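Local coordinates for protein aminopentol aminotransferase (Sphingopyxis macrogoltabida, PDB 6HBS) that transfers the amino group of aminopentol, hydrolysed fumonisin B1, to pyruvate or another alpha-keto acid, using pyridoxal 5'-phosphate as cofactor, at residues T195-E200 and V232-R237. Numbering follows the deposited sequence.
Sequences TPFRHE and VRAGFR. With PLP (pyridoxal-5'-phosphate), chain C.
His199 carries CG between its backbone N and carbonyl carbon (chi1 50°), while Arg233 holds CG anti to its own N and bends at chi3, which places NE of Arg233 3.7 Å from ND1 of His199. The histidine ring and the guanidinium overlap with their planes 29° apart, ND1 of His199 lying over the centre of the guanidinium. On the same side of the ring, CD of Arg233 makes a CH-pi contact 4.0 Å from the centroid of the His199 ring. On the opposite face Phe197 O lies toward the rim; it also accepts a 2.7 Å hydrogen bond from Thr195 OG1. In the fold-type I domain of this class-III aminotransferase, the segments 195-200 and 232-237 follow the neighbouring parallel strands 189-194 and 226-230 and meet beside the cofactor. There Arg233 NE gives PLP O3 a nearly straight hydrogen bond (2.8 Å, 171°), NH2 adds a weak one, and NH1 is hydrogen-bonded to Asn377 OD1. An alanine in place of Arg233 would probably leave O3 without these two donors, Asn377 OD1 without its NH1 mate, and the His199 face without the CD contact. Glu200 OE2 lies 4.3 Å from Arg233 NH2, too far for a salt bridge, while OE1 of Glu200 accepts a hydrogen bond from Tyr145 N. A water joins His199 NE2, at 2.9 Å, to the backbone N of Ala234. Farther from the cofactor, CB of Ala234 packs against CG of Pro196 and CE1 of Phe197, 3.7 Å from each.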
ATOM      1  N   THR A 195     -20.420  -3.557   1.712  1.00 19.73           N
ATOM      2  CA  THR A 195     -20.321  -2.106   1.625  1.00 19.76           C
ATOM      3  C   THR A 195     -21.587  -1.523   2.251  1.00 20.49           C
ATOM      4  O   THR A 195     -22.630  -2.173   2.301  1.00 22.36           O
ATOM      5  CB  THR A 195     -20.113  -1.623   0.187  1.00 19.55           C
ATOM      6  OG1 THR A 195     -21.220  -1.940  -0.661  1.00 20.44           O
ATOM      7  CG2 THR A 195     -18.842  -2.180  -0.398  1.00 19.96           C
ATOM      8  N   PRO A 196     -21.530  -0.314   2.820  1.00 21.05           N
ATOM      9  CA  PRO A 196     -22.653   0.199   3.594  1.00 19.44           C
ATOM     10  C   PRO A 196     -23.817   0.700   2.731  1.00 19.60           C
ATOM     11  O   PRO A 196     -24.911   0.830   3.248  1.00 21.76           O
ATOM     12  CB  PRO A 196     -22.066   1.333   4.438  1.00 19.65           C
ATOM     13  CG  PRO A 196     -20.820   1.758   3.690  1.00 20.52           C
ATOM     14  CD  PRO A 196     -20.347   0.573   2.881  1.00 20.37           C
ATOM     15  N   PHE A 197     -23.571   0.944   1.446  1.00 20.89           N
ATOM     16  CA  PHE A 197     -24.638   1.029   0.437  1.00 20.31           C
ATOM     17  C   PHE A 197     -24.082   0.464  -0.873  1.00 20.93           C
ATOM     18  O   PHE A 197     -22.875   0.122  -0.951  1.00 21.35           O
ATOM     19  CB  PHE A 197     -25.203   2.453   0.344  1.00 20.89           C
ATOM     20  CG  PHE A 197     -24.260   3.561  -0.043  1.00 19.41           C
ATOM     21  CD1 PHE A 197     -23.506   4.229   0.915  1.00 18.80           C
ATOM     22  CD2 PHE A 197     -24.189   3.984  -1.366  1.00 19.18           C
ATOM     23  CE1 PHE A 197     -22.671   5.278   0.543  1.00 19.69           C
ATOM     24  CE2 PHE A 197     -23.349   5.030  -1.737  1.00 20.53           C
ATOM     25  CZ  PHE A 197     -22.578   5.664  -0.786  1.00 19.10           C
ATOM     26  N   ARG A 198     -24.935   0.350  -1.901  1.00 19.59           N
ATOM     27  CA  ARG A 198     -24.501  -0.113  -3.192  1.00 18.95           C
ATOM     28  C   ARG A 198     -23.861   1.062  -3.932  1.00 19.35           C
ATOM     29  O   ARG A 198     -24.561   2.048  -4.278  1.00 19.60           O
ATOM     30  CB  ARG A 198     -25.671  -0.675  -4.003  1.00 21.64           C
ATOM     31  CG  ARG A 198     -25.258  -1.269  -5.342  1.00 21.60           C
ATOM     32  CD  ARG A 198     -24.462  -2.546  -5.152  1.00 22.05           C
ATOM     33  NE  ARG A 198     -24.184  -3.179  -6.429  1.00 22.46           N
ATOM     34  CZ  ARG A 198     -23.579  -4.350  -6.570  1.00 24.64           C
ATOM     35  NH1 ARG A 198     -23.008  -4.941  -5.523  1.00 19.90           N
ATOM     36  NH2 ARG A 198     -23.576  -4.912  -7.766  1.00 22.90           N
ATOM     37  N   HIS A 199     -22.537   0.977  -4.149  1.00 19.03           N
ATOM     38  CA  HIS A 199     -21.762   2.032  -4.797  1.00 20.51           C
ATOM     39  C   HIS A 199     -20.805   1.404  -5.810  1.00 21.82           C
ATOM     40  O   HIS A 199     -19.628   1.156  -5.505  1.00 21.17           O
ATOM     41  CB  HIS A 199     -21.091   2.979  -3.777  1.00 19.48           C
ATOM     42  CG  HIS A 199     -20.302   2.356  -2.661  1.00 19.79           C
ATOM     43  ND1 HIS A 199     -19.262   1.462  -2.872  1.00 18.53           N
ATOM     44  CD2 HIS A 199     -20.329   2.583  -1.327  1.00 21.05           C
ATOM     45  CE1 HIS A 199     -18.733   1.136  -1.699  1.00 19.67           C
ATOM     46  NE2 HIS A 199     -19.350   1.825  -0.733  1.00 18.74           N
ATOM     47  N   GLU A 200     -21.327   1.124  -7.015  1.00 20.55           N
ATOM     48  CA  GLU A 200     -20.531   0.467  -8.058  1.00 21.56           C
ATOM     49  C   GLU A 200     -20.683   1.192  -9.389  1.00 22.76           C
ATOM     50  O   GLU A 200     -21.696   1.858  -9.636  1.00 22.25           O
ATOM     51  CB  GLU A 200     -20.943  -1.004  -8.199  1.00 22.38           C
ATOM     52  CG  GLU A 200     -20.804  -1.785  -6.894  1.00 22.73           C
ATOM     53  CD  GLU A 200     -19.393  -1.843  -6.320  1.00 21.38           C
ATOM     54  OE1 GLU A 200     -19.243  -2.017  -5.081  1.00 22.17           O
ATOM     55  OE2 GLU A 200     -18.454  -1.749  -7.101  1.00 21.67           O
ATOM     56  N   VAL A 232     -14.310   1.736   3.225  1.00 16.84           N
ATOM     57  CA  VAL A 232     -13.169   2.412   2.604  1.00 16.14           C
ATOM     58  C   VAL A 232     -13.663   3.611   1.772  1.00 16.70           C
ATOM     59  O   VAL A 232     -13.000   4.670   1.733  1.00 15.73           O
ATOM     60  CB  VAL A 232     -12.317   1.427   1.774  1.00 15.98           C
ATOM     61  CG1 VAL A 232     -11.327   2.177   0.884  1.00 15.56           C
ATOM     62  CG2 VAL A 232     -11.588   0.446   2.678  1.00 15.47           C
ATOM     63  N   ARG A 233     -14.780   3.421   1.053  1.00 16.15           N
ATOM     64  CA  ARG A 233     -15.303   4.419   0.172  1.00 18.85           C
ATOM     65  C   ARG A 233     -16.210   5.426   0.898  1.00 17.55           C
ATOM     66  O   ARG A 233     -16.094   6.662   0.667  1.00 17.49           O
ATOM     67  CB  ARG A 233     -16.055   3.818  -1.014  1.00 19.95           C
ATOM     68  CG  ARG A 233     -16.087   4.787  -2.188  1.00 22.10           C
ATOM     69  CD  ARG A 233     -16.820   4.285  -3.412  1.00 24.84           C
ATOM     70  NE  ARG A 233     -16.164   3.126  -3.997  1.00 26.00           N
ATOM     71  CZ  ARG A 233     -16.528   2.528  -5.127  1.00 30.25           C
ATOM     72  NH1 ARG A 233     -17.358   3.133  -5.966  1.00 28.39           N
ATOM     73  NH2 ARG A 233     -16.021   1.339  -5.436  1.00 29.17           N
ATOM     74  N   ALA A 234     -17.144   4.929   1.713  1.00 16.84           N
ATOM     75  CA  ALA A 234     -18.201   5.793   2.311  1.00 17.94           C
ATOM     76  C   ALA A 234     -17.803   6.358   3.686  1.00 17.15           C
ATOM     77  O   ALA A 234     -18.465   7.259   4.189  1.00 16.67           O
ATOM     78  CB  ALA A 234     -19.482   4.997   2.413  1.00 18.99           C
ATOM     79  N   GLY A 235     -16.748   5.808   4.309  1.00 16.45           N
ATOM     80  CA  GLY A 235     -16.405   6.174   5.650  1.00 16.58           C
ATOM     81  C   GLY A 235     -16.214   7.693   5.769  1.00 17.27           C
ATOM     82  O   GLY A 235     -15.585   8.319   4.921  1.00 17.99           O
ATOM     83  N   PHE A 236     -16.885   8.265   6.770  1.00 18.11           N
ATOM     84  CA  PHE A 236     -16.852   9.660   7.175  1.00 17.71           C
ATOM     85  C   PHE A 236     -17.594  10.589   6.212  1.00 18.62           C
ATOM     86  O   PHE A 236     -17.617  11.802   6.460  1.00 18.71           O
ATOM     87  CB  PHE A 236     -15.423  10.159   7.398  1.00 17.39           C
ATOM     88  CG  PHE A 236     -14.769   9.420   8.523  1.00 17.56           C
ATOM     89  CD1 PHE A 236     -15.354   9.406   9.767  1.00 17.91           C
ATOM     90  CD2 PHE A 236     -13.560   8.764   8.344  1.00 17.57           C
ATOM     91  CE1 PHE A 236     -14.748   8.743  10.814  1.00 20.00           C
ATOM     92  CE2 PHE A 236     -12.952   8.118   9.407  1.00 17.83           C
ATOM     93  CZ  PHE A 236     -13.543   8.106  10.629  1.00 19.16           C
ATOM     94  N   ARG A 237     -18.244  10.055   5.180  1.00 17.32           N
ATOM     95  CA  ARG A 237     -19.187  10.866   4.408  1.00 18.76           C
ATOM     96  C   ARG A 237     -20.647  10.439   4.712  1.00 19.02           C
ATOM     97  O   ARG A 237     -21.587  11.107   4.293  1.00 19.10           O
ATOM     98  CB  ARG A 237     -18.850  10.828   2.915  1.00 17.51           C
ATOM     99  CG  ARG A 237     -17.759  11.790   2.474  1.00 17.46           C
ATOM    100  CD  ARG A 237     -17.648  11.783   0.966  1.00 18.03           C
ATOM    101  NE  ARG A 237     -16.603  12.646   0.481  1.00 17.55           N
ATOM    102  CZ  ARG A 237     -15.331  12.273   0.322  1.00 19.30           C
ATOM    103  NH1 ARG A 237     -14.958  11.064   0.727  1.00 16.04           N
ATOM    104  NH2 ARG A 237     -14.456  13.106  -0.236  1.00 15.87           N
TER
HETATM  105  N1  PLP C 501     -13.090  -1.150  -0.778  1.00 22.84           N
HETATM  106  C2  PLP C 501     -13.881  -0.196  -1.316  1.00 22.56           C
HETATM  107  C2A PLP C 501     -15.356  -0.125  -1.002  1.00 22.58           C
HETATM  108  C3  PLP C 501     -13.279   0.832  -2.161  1.00 23.46           C
HETATM  109  O3  PLP C 501     -14.037   1.808  -2.704  1.00 27.16           O
HETATM  110  C4  PLP C 501     -11.821   0.795  -2.414  1.00 24.14           C
HETATM  111  C4A PLP C 501     -11.239   1.867  -3.264  1.00 27.75           C
HETATM  112  C5  PLP C 501     -11.074  -0.351  -1.812  1.00 22.24           C
HETATM  113  C6  PLP C 501     -11.761  -1.246  -1.002  1.00 21.74           C
HETATM  114  C5A PLP C 501      -9.570  -0.540  -2.000  1.00 22.22           C
HETATM  115  O4P PLP C 501      -8.825   0.621  -1.550  1.00 21.35           O
HETATM  116  P   PLP C 501      -7.440   0.866  -2.335  1.00 20.19           P
HETATM  117  O1P PLP C 501      -7.743   1.260  -3.709  1.00 21.89           O
HETATM  118  O2P PLP C 501      -6.751  -0.469  -2.312  1.00 18.60           O
HETATM  119  O3P PLP C 501      -6.830   1.962  -1.488  1.00 18.00           O
HETATM  120  O   HOH W   1     -17.544   1.973   1.488  1.00 14.48           O